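Local coordinates for receptor-type tyrosine-protein phosphatase C (Rattus norvegicus, PDB 5FN8), which probably dephosphorylates tyrosines of signalling proteins to permit T-cell activation, and is represented here by extracellular domains d3 and d4, at residues R63-Y68 / N90-A95; L133-G138 / F152-L157; E164-F169 / G176-K181. One frame throughout, in Å; residues are numbered along the deposited sequence.

Contact 1. Residues R63-Y68 / N90-A95; sequences RPYTEY and NFRTKA
Thr-93 OG1 is gripped by two hydrogen bonds. It donates to Arg-63 O at 2.5 Å, in the carbonyl plane, and it accepts from Thr-66 N at 3.0 Å with a nearly straight N-H (171°). The side chain can do both because OG1 sits between the backbone N and carbonyl carbon of its own residue (chi1 47°) and so points into the bend of residues 63-66. Around it the main chains close the junction: Thr-93 N donates to Thr-66 O and Tyr-65 N to Lys-94 O, both from above the carbonyl plane, whereas Tyr-68 and Phe-91 form a regular antiparallel hydrogen-bonded pair.

On the buried face, Tyr-68 CB sits over the Phe-91 ring, 3.8 Å from its centroid; the two rings are nearly parallel but slid so far that they barely overlap. Tyr-68 OH reaches back to accept Arg-63 N at 2.9 Å. This is a tyrosine corner, within the Leu-x-Pro-x-Thr-x-Tyr signature (Leu-62 to Tyr-68) of fibronectin type III domains.

On the other face, Arg-92 runs alongside Tyr-65, with CD 3.9 Å from the ring centroid and the guanidinium plane turned 20° from the ring. Glu-67 OE2 to Arg-92 NH1 is a long salt bridge (3.8 Å) with no N-H aimed at it; a water linking Glu-67 OE1 to Arg-92 NH1 supplies the directional bonding. A strand of the second subunit pairs with Tyr-68, continuing the sheet. The chemistry thus divides: directional bonds set the corner, while the exposed charges probably act mainly through electrostatics and the bridging water.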
# COMPACT_ATOMS: atom_id res chain seq x y z
N ARG B 63 5.99 7.30 -3.64
CA ARG B 63 6.17 5.84 -3.61
C ARG B 63 6.87 5.40 -4.90
O ARG B 63 6.59 5.96 -5.97
CB ARG B 63 4.81 5.08 -3.50
CG ARG B 63 3.74 5.71 -2.58
CD ARG B 63 3.75 5.27 -1.12
NE ARG B 63 2.41 5.43 -0.54
CZ ARG B 63 1.92 6.54 0.03
NH1 ARG B 63 2.68 7.62 0.14
NH2 ARG B 63 0.68 6.57 0.49
N PRO B 64 7.72 4.34 -4.87
CA PRO B 64 8.35 3.86 -6.12
C PRO B 64 7.36 3.24 -7.07
O PRO B 64 6.30 2.75 -6.65
CB PRO B 64 9.39 2.88 -5.62
CG PRO B 64 9.62 3.24 -4.17
CD PRO B 64 8.24 3.58 -3.71
N TYR B 65 7.67 3.34 -8.38
CA TYR B 65 6.89 2.82 -9.50
C TYR B 65 5.39 3.19 -9.46
O TYR B 65 4.50 2.36 -9.71
CB TYR B 65 7.19 1.30 -9.71
CG TYR B 65 6.93 0.86 -11.14
CD1 TYR B 65 7.80 1.22 -12.16
CD2 TYR B 65 5.78 0.15 -11.47
CE1 TYR B 65 7.52 0.89 -13.49
CE2 TYR B 65 5.52 -0.23 -12.79
CZ TYR B 65 6.40 0.15 -13.80
OH TYR B 65 6.16 -0.24 -15.10
N THR B 66 5.11 4.45 -9.11
CA THR B 66 3.76 4.97 -9.00
C THR B 66 3.58 6.09 -10.02
O THR B 66 4.47 6.91 -10.20
CB THR B 66 3.45 5.37 -7.54
OG1 THR B 66 3.55 4.21 -6.72
CG2 THR B 66 2.05 5.94 -7.36
N GLU B 67 2.44 6.08 -10.72
CA GLU B 67 2.03 7.12 -11.65
C GLU B 67 1.44 8.27 -10.86
O GLU B 67 0.62 8.05 -9.96
CB GLU B 67 0.96 6.58 -12.62
CG GLU B 67 1.29 6.81 -14.08
CD GLU B 67 1.65 5.55 -14.85
OE1 GLU B 67 0.92 4.54 -14.71
OE2 GLU B 67 2.63 5.59 -15.62
N TYR B 68 1.88 9.50 -11.17
CA TYR B 68 1.39 10.71 -10.54
C TYR B 68 1.03 11.77 -11.55
O TYR B 68 1.53 11.77 -12.69
CB TYR B 68 2.46 11.31 -9.63
CG TYR B 68 2.75 10.55 -8.38
CD1 TYR B 68 2.04 10.78 -7.21
CD2 TYR B 68 3.82 9.64 -8.32
CE1 TYR B 68 2.33 10.10 -6.03
CE2 TYR B 68 4.15 8.98 -7.14
CZ TYR B 68 3.38 9.19 -6.01
OH TYR B 68 3.71 8.54 -4.85
N ASN B 90 2.00 14.44 -16.33
CA ASN B 90 2.04 13.06 -15.83
C ASN B 90 3.45 12.51 -15.82
O ASN B 90 4.23 12.75 -16.75
CB ASN B 90 1.13 12.13 -16.64
CG ASN B 90 -0.24 12.70 -16.87
OD1 ASN B 90 -1.08 12.75 -15.97
ND2 ASN B 90 -0.45 13.20 -18.08
N PHE B 91 3.78 11.80 -14.75
CA PHE B 91 5.08 11.15 -14.56
C PHE B 91 4.90 9.86 -13.74
O PHE B 91 3.83 9.59 -13.19
CB PHE B 91 6.11 12.12 -13.92
CG PHE B 91 5.89 12.39 -12.45
CD1 PHE B 91 5.03 13.40 -12.03
CD2 PHE B 91 6.55 11.63 -11.48
CE1 PHE B 91 4.82 13.64 -10.67
CE2 PHE B 91 6.31 11.85 -10.13
CZ PHE B 91 5.46 12.86 -9.72
N ARG B 92 5.95 9.05 -13.71
CA ARG B 92 6.01 7.81 -12.95
C ARG B 92 7.33 7.76 -12.25
O ARG B 92 8.36 8.01 -12.88
CB ARG B 92 5.78 6.55 -13.82
CG ARG B 92 5.48 5.28 -12.94
CD ARG B 92 5.33 3.98 -13.70
NE ARG B 92 6.43 3.86 -14.66
CZ ARG B 92 6.32 3.31 -15.86
NH1 ARG B 92 5.17 2.77 -16.26
NH2 ARG B 92 7.37 3.27 -16.68
N THR B 93 7.32 7.48 -10.95
CA THR B 93 8.57 7.32 -10.20
C THR B 93 9.27 6.02 -10.70
O THR B 93 8.62 5.08 -11.23
CB THR B 93 8.33 7.35 -8.69
OG1 THR B 93 7.22 6.50 -8.38
CG2 THR B 93 8.09 8.76 -8.16
N LYS B 94 10.60 6.00 -10.60
CA LYS B 94 11.38 4.84 -11.01
C LYS B 94 11.13 3.69 -10.01
O LYS B 94 10.61 3.93 -8.90
CB LYS B 94 12.89 5.21 -11.13
CG LYS B 94 13.20 6.37 -12.09
CD LYS B 94 12.92 6.04 -13.57
CE LYS B 94 12.76 7.28 -14.43
NZ LYS B 94 11.36 7.43 -14.97
N ALA B 95 11.45 2.45 -10.44
CA ALA B 95 11.32 1.27 -9.60
C ALA B 95 12.37 1.28 -8.49
O ALA B 95 13.42 1.95 -8.59
CB ALA B 95 11.45 0.01 -10.44
O HOH W 1 2.91 2.28 -14.71

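Contact 2. Residues L133-G138 / F152-L157; sequences LEVKSG and FVVDNL
Leu-133 CB rests over the centre of the Phe-152 ring, 3.7 Å from the centroid and only 6° off the ring normal. Two conformations allow this CH-pi contact. In Phe-152, CG anti to the carbonyl carbon brings the ring under Leu-133, and a second torsion near perpendicular turns its face to CB. Leu-133 has CG anti to its backbone N (chi1 167°), so its branch runs back over the ring toward the facing strand. There CD2 reaches Phe-152 CG at 3.5 Å and Val-154 CG2 at 3.8 Å; the two larger side chains pass alongside each other in opposite senses.

The valines meet differently, tip to tip. Both have CG1 anti to the backbone N, and CG2 of Val-135 touches CG1 of Val-154 at 3.9 Å. The other branch of Val-135, CG1, points to Leu-157 CD2 at 4.5 Å, a looser approach.

The strand axes lie 10.1 Å apart at 21°, too far for main-chain bonding: these are strands C and E, from different sheets facing across the beta sandwich of the second fibronectin type III domain. Val-167 and Phe-145, from the strands flanking 130-137, pack on Leu-133 as well. Glu-134 and Lys-136, on the sheet's other side, form a long salt bridge. With five buried apolar residues and nothing polar in the interface, hydrophobic burial and a close, rotamer-dependent fit join the two sheets here.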
# COMPACT_ATOMS: atom_id res chain seq x y z
N LEU B 133 14.09 -18.72 -5.65
CA LEU B 133 14.53 -19.55 -4.57
C LEU B 133 15.92 -20.13 -4.87
O LEU B 133 16.13 -20.73 -5.91
CB LEU B 133 13.52 -20.67 -4.26
CG LEU B 133 14.02 -21.80 -3.36
CD1 LEU B 133 14.26 -21.33 -1.94
CD2 LEU B 133 13.07 -22.96 -3.37
N GLU B 134 16.85 -19.94 -3.94
CA GLU B 134 18.19 -20.53 -3.96
C GLU B 134 18.28 -21.56 -2.87
O GLU B 134 17.85 -21.34 -1.73
CB GLU B 134 19.25 -19.49 -3.68
CG GLU B 134 19.48 -18.58 -4.84
CD GLU B 134 20.77 -17.81 -4.67
OE1 GLU B 134 21.12 -17.39 -3.54
OE2 GLU B 134 21.45 -17.65 -5.70
N VAL B 135 18.85 -22.70 -3.21
CA VAL B 135 19.04 -23.79 -2.27
C VAL B 135 20.54 -23.97 -2.11
O VAL B 135 21.26 -24.12 -3.10
CB VAL B 135 18.31 -25.09 -2.69
CG1 VAL B 135 18.51 -26.20 -1.64
CG2 VAL B 135 16.81 -24.83 -2.95
N LYS B 136 21.02 -23.90 -0.86
CA LYS B 136 22.44 -24.02 -0.56
C LYS B 136 22.74 -25.13 0.44
O LYS B 136 21.90 -25.47 1.26
CB LYS B 136 23.01 -22.67 -0.08
CG LYS B 136 23.05 -21.59 -1.15
CD LYS B 136 23.68 -20.32 -0.66
CE LYS B 136 23.71 -19.29 -1.75
NZ LYS B 136 24.12 -17.96 -1.21
N SER B 137 23.95 -25.68 0.37
CA SER B 137 24.46 -26.69 1.30
C SER B 137 25.95 -26.39 1.45
O SER B 137 26.64 -26.31 0.44
CB SER B 137 24.24 -28.10 0.77
OG SER B 137 24.51 -29.02 1.81
N GLY B 138 26.39 -26.11 2.68
CA GLY B 138 27.77 -25.73 2.99
C GLY B 138 28.23 -24.46 2.27
O GLY B 138 29.39 -24.36 1.85
N PHE B 152 7.30 -23.84 -3.94
CA PHE B 152 8.40 -24.61 -4.51
C PHE B 152 8.47 -25.96 -3.90
O PHE B 152 8.40 -26.09 -2.68
CB PHE B 152 9.75 -23.92 -4.28
CG PHE B 152 9.84 -22.48 -4.74
CD1 PHE B 152 10.23 -22.18 -6.04
CD2 PHE B 152 9.56 -21.43 -3.87
CE1 PHE B 152 10.31 -20.85 -6.47
CE2 PHE B 152 9.67 -20.09 -4.30
CZ PHE B 152 10.03 -19.82 -5.60
N VAL B 153 8.65 -26.97 -4.74
CA VAL B 153 8.86 -28.36 -4.33
C VAL B 153 10.29 -28.70 -4.74
O VAL B 153 10.62 -28.64 -5.93
CB VAL B 153 7.76 -29.38 -4.77
CG1 VAL B 153 7.18 -29.05 -6.14
CG2 VAL B 153 8.27 -30.83 -4.70
N VAL B 154 11.15 -28.90 -3.73
CA VAL B 154 12.59 -29.13 -3.85
C VAL B 154 12.87 -30.58 -3.53
O VAL B 154 12.98 -30.95 -2.36
CB VAL B 154 13.42 -28.16 -2.96
CG1 VAL B 154 14.90 -28.26 -3.28
CG2 VAL B 154 12.94 -26.70 -3.08
N ASP B 155 12.97 -31.39 -4.56
CA ASP B 155 13.18 -32.82 -4.39
C ASP B 155 14.56 -33.33 -4.83
O ASP B 155 15.40 -32.54 -5.27
CB ASP B 155 12.01 -33.61 -5.01
CG ASP B 155 11.64 -33.26 -6.44
OD1 ASP B 155 12.56 -33.18 -7.29
OD2 ASP B 155 10.43 -33.13 -6.72
N ASN B 156 14.81 -34.64 -4.65
CA ASN B 156 16.05 -35.33 -5.00
C ASN B 156 17.31 -34.76 -4.30
O ASN B 156 18.39 -34.65 -4.91
CB ASN B 156 16.21 -35.53 -6.53
CG ASN B 156 15.00 -36.15 -7.23
OD1 ASN B 156 14.34 -37.08 -6.72
ND2 ASN B 156 14.69 -35.67 -8.43
N LEU B 157 17.16 -34.44 -2.99
CA LEU B 157 18.25 -33.94 -2.15
C LEU B 157 18.94 -35.12 -1.45
O LEU B 157 18.46 -36.25 -1.53
CB LEU B 157 17.71 -32.94 -1.09
CG LEU B 157 16.95 -31.69 -1.58
CD1 LEU B 157 16.16 -31.10 -0.45
CD2 LEU B 157 17.89 -30.62 -2.13

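Contact 3. Residues E164-F169 / G176-K181; sequences EFLVYF and GDPEIK
Alternate residues of strand 164-169 exchange pairs of main-chain hydrogen bonds with 179-181. Phe-165 N gives its hydrogen to Lys-181 O at 3.1 Å and Phe-165 O receives Lys-181 N at 2.9 Å. Two residues on, Val-167 N binds Glu-179 O at 3.1 Å, nearly straight (170°), and Glu-179 N returns to Val-167 O at 3.0 Å.

Beyond Val-167 the ladder loosens. Phe-169 N reaches a water at 3.0 Å, and that water donates to Asp-177 O at 2.9 Å, so a solvent molecule stands in for a direct bond. Phe-169 O then accepts Gly-176 N at 3.0 Å, with the donor nearly along the C=O axis. Pro-178, which lacks an N-H, lies beside Tyr-168, where its nitrogen faces away from strand 162-170 and costs the ladder nothing. The intervening residues Glu-164, Leu-166 and Tyr-168 spend their backbone bonds on strand 130-137.

Pro-178 also carries the closest apolar contact: its CB lies over the Tyr-168 ring, 3.7 Å from the centroid and 16° off the normal, while Gly-176 O approaches the ring edge in plane. Next to them, Leu-166 CD2 and the CG1-CD1 arm of Ile-180 run side by side.

Several polar side-chain ends have partners beyond the hairpin. Tyr-168 OH is hydrogen-bonded to Glu-134 OE1, while Asp-177 OD1 and Glu-179 OE1 form salt bridges with Arg-97 and Lys-100, leaving Glu-179 OE2 a weak bond within its salt bridge to Lys-181. On the face away from Leu-166 and Ile-180, Phe-165 and Val-167 enter the core against Val-116 and Met-104; Glu-179 and Lys-181 start there too, but their ends lead away. Such a hairpin, closing one edge of the four-stranded sheet, is the F-G hairpin of a fibronectin type III domain.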
# COMPACT_ATOMS: atom_id res chain seq x y z
N GLU B 164 20.04 -24.59 3.32
CA GLU B 164 19.48 -23.26 3.55
C GLU B 164 18.68 -22.86 2.33
O GLU B 164 19.04 -23.21 1.20
CB GLU B 164 20.45 -22.17 4.09
CG GLU B 164 21.71 -21.88 3.28
CD GLU B 164 22.35 -20.50 3.42
OE1 GLU B 164 21.65 -19.55 3.86
OE2 GLU B 164 23.54 -20.35 3.05
N PHE B 165 17.53 -22.26 2.59
CA PHE B 165 16.59 -21.83 1.56
C PHE B 165 16.50 -20.34 1.64
O PHE B 165 16.22 -19.79 2.70
CB PHE B 165 15.24 -22.55 1.71
CG PHE B 165 15.38 -24.06 1.63
CD1 PHE B 165 15.76 -24.80 2.74
CD2 PHE B 165 15.15 -24.73 0.43
CE1 PHE B 165 15.94 -26.18 2.65
CE2 PHE B 165 15.30 -26.12 0.35
CZ PHE B 165 15.71 -26.83 1.46
N LEU B 166 16.81 -19.67 0.52
CA LEU B 166 16.81 -18.22 0.39
C LEU B 166 15.81 -17.84 -0.67
O LEU B 166 16.00 -18.20 -1.83
CB LEU B 166 18.21 -17.74 -0.02
CG LEU B 166 19.40 -18.06 0.91
CD1 LEU B 166 20.08 -19.40 0.51
CD2 LEU B 166 20.44 -16.97 0.79
N VAL B 167 14.71 -17.18 -0.28
CA VAL B 167 13.67 -16.69 -1.17
C VAL B 167 13.84 -15.19 -1.34
O VAL B 167 13.88 -14.49 -0.34
CB VAL B 167 12.21 -17.04 -0.76
CG1 VAL B 167 11.21 -16.49 -1.79
CG2 VAL B 167 12.04 -18.54 -0.61
N TYR B 168 13.99 -14.71 -2.59
CA TYR B 168 14.08 -13.28 -2.94
C TYR B 168 12.87 -12.97 -3.82
O TYR B 168 12.44 -13.82 -4.61
CB TYR B 168 15.29 -12.95 -3.83
CG TYR B 168 16.63 -13.44 -3.34
CD1 TYR B 168 16.96 -14.79 -3.38
CD2 TYR B 168 17.60 -12.54 -2.89
CE1 TYR B 168 18.20 -15.25 -2.94
CE2 TYR B 168 18.85 -12.98 -2.46
CZ TYR B 168 19.15 -14.33 -2.50
OH TYR B 168 20.40 -14.72 -2.11
N PHE B 169 12.38 -11.75 -3.72
CA PHE B 169 11.32 -11.26 -4.60
C PHE B 169 11.98 -10.48 -5.71
O PHE B 169 12.89 -9.69 -5.45
CB PHE B 169 10.35 -10.34 -3.85
CG PHE B 169 9.12 -10.00 -4.65
CD1 PHE B 169 8.05 -10.89 -4.73
CD2 PHE B 169 8.97 -8.75 -5.24
CE1 PHE B 169 6.88 -10.55 -5.42
CE2 PHE B 169 7.82 -8.43 -5.95
CZ PHE B 169 6.78 -9.33 -6.02
N GLY B 176 15.04 -8.01 -4.13
CA GLY B 176 15.10 -7.53 -2.75
C GLY B 176 15.99 -8.42 -1.89
O GLY B 176 16.72 -9.28 -2.40
N ASP B 177 15.94 -8.22 -0.58
CA ASP B 177 16.72 -9.02 0.38
C ASP B 177 16.09 -10.40 0.53
O ASP B 177 14.85 -10.52 0.46
CB ASP B 177 16.75 -8.31 1.76
CG ASP B 177 17.67 -7.11 1.87
OD1 ASP B 177 18.66 -7.03 1.10
OD2 ASP B 177 17.46 -6.30 2.79
N PRO B 178 16.90 -11.46 0.79
CA PRO B 178 16.30 -12.78 0.98
C PRO B 178 15.77 -13.02 2.39
O PRO B 178 16.30 -12.51 3.38
CB PRO B 178 17.48 -13.72 0.73
CG PRO B 178 18.67 -12.96 1.16
CD PRO B 178 18.38 -11.52 0.87
N GLU B 179 14.75 -13.86 2.46
CA GLU B 179 14.26 -14.45 3.67
C GLU B 179 14.93 -15.86 3.67
O GLU B 179 14.73 -16.65 2.74
CB GLU B 179 12.72 -14.52 3.68
CG GLU B 179 12.15 -14.79 5.07
CD GLU B 179 12.63 -13.85 6.16
OE1 GLU B 179 12.19 -12.68 6.17
OE2 GLU B 179 13.48 -14.27 6.98
N ILE B 180 15.82 -16.10 4.66
CA ILE B 180 16.61 -17.32 4.82
C ILE B 180 16.02 -18.24 5.89
O ILE B 180 15.71 -17.79 7.00
CB ILE B 180 18.11 -16.97 5.09
CG1 ILE B 180 18.65 -16.00 4.03
CG2 ILE B 180 18.97 -18.24 5.22
CD1 ILE B 180 20.07 -15.46 4.26
N LYS B 181 15.87 -19.53 5.56
CA LYS B 181 15.34 -20.53 6.49
C LYS B 181 16.14 -21.83 6.43
O LYS B 181 16.25 -22.43 5.36
CB LYS B 181 13.83 -20.81 6.22
CG LYS B 181 12.88 -19.65 6.48
CD LYS B 181 12.67 -19.32 7.94
CE LYS B 181 11.93 -18.01 8.13
NZ LYS B 181 12.77 -17.04 8.90
O HOH W 2 13.00 -9.75 -1.62

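Overall arrangement
Contacts 2 and 3 belong to the second fibronectin type III domain and share a sheet: strands 130-137 and 162-170 are neighbours, linked by Glu-134 N to Leu-166 O at 2.9 Å. Contact 3 builds that sheet by backbone bonding, partly at the surface; contact 2, fully buried, presses it onto the facing sheet through apolar side chains alone. Contact 1 lies in the first domain, about 36 Å from contact 2 and 27 Å from contact 3 between centres, without touching either. Like contact 3 it couples antiparallel strands and carries charges at its margins, but its turn is held by a threonine side chain, and it alone meets the second subunit.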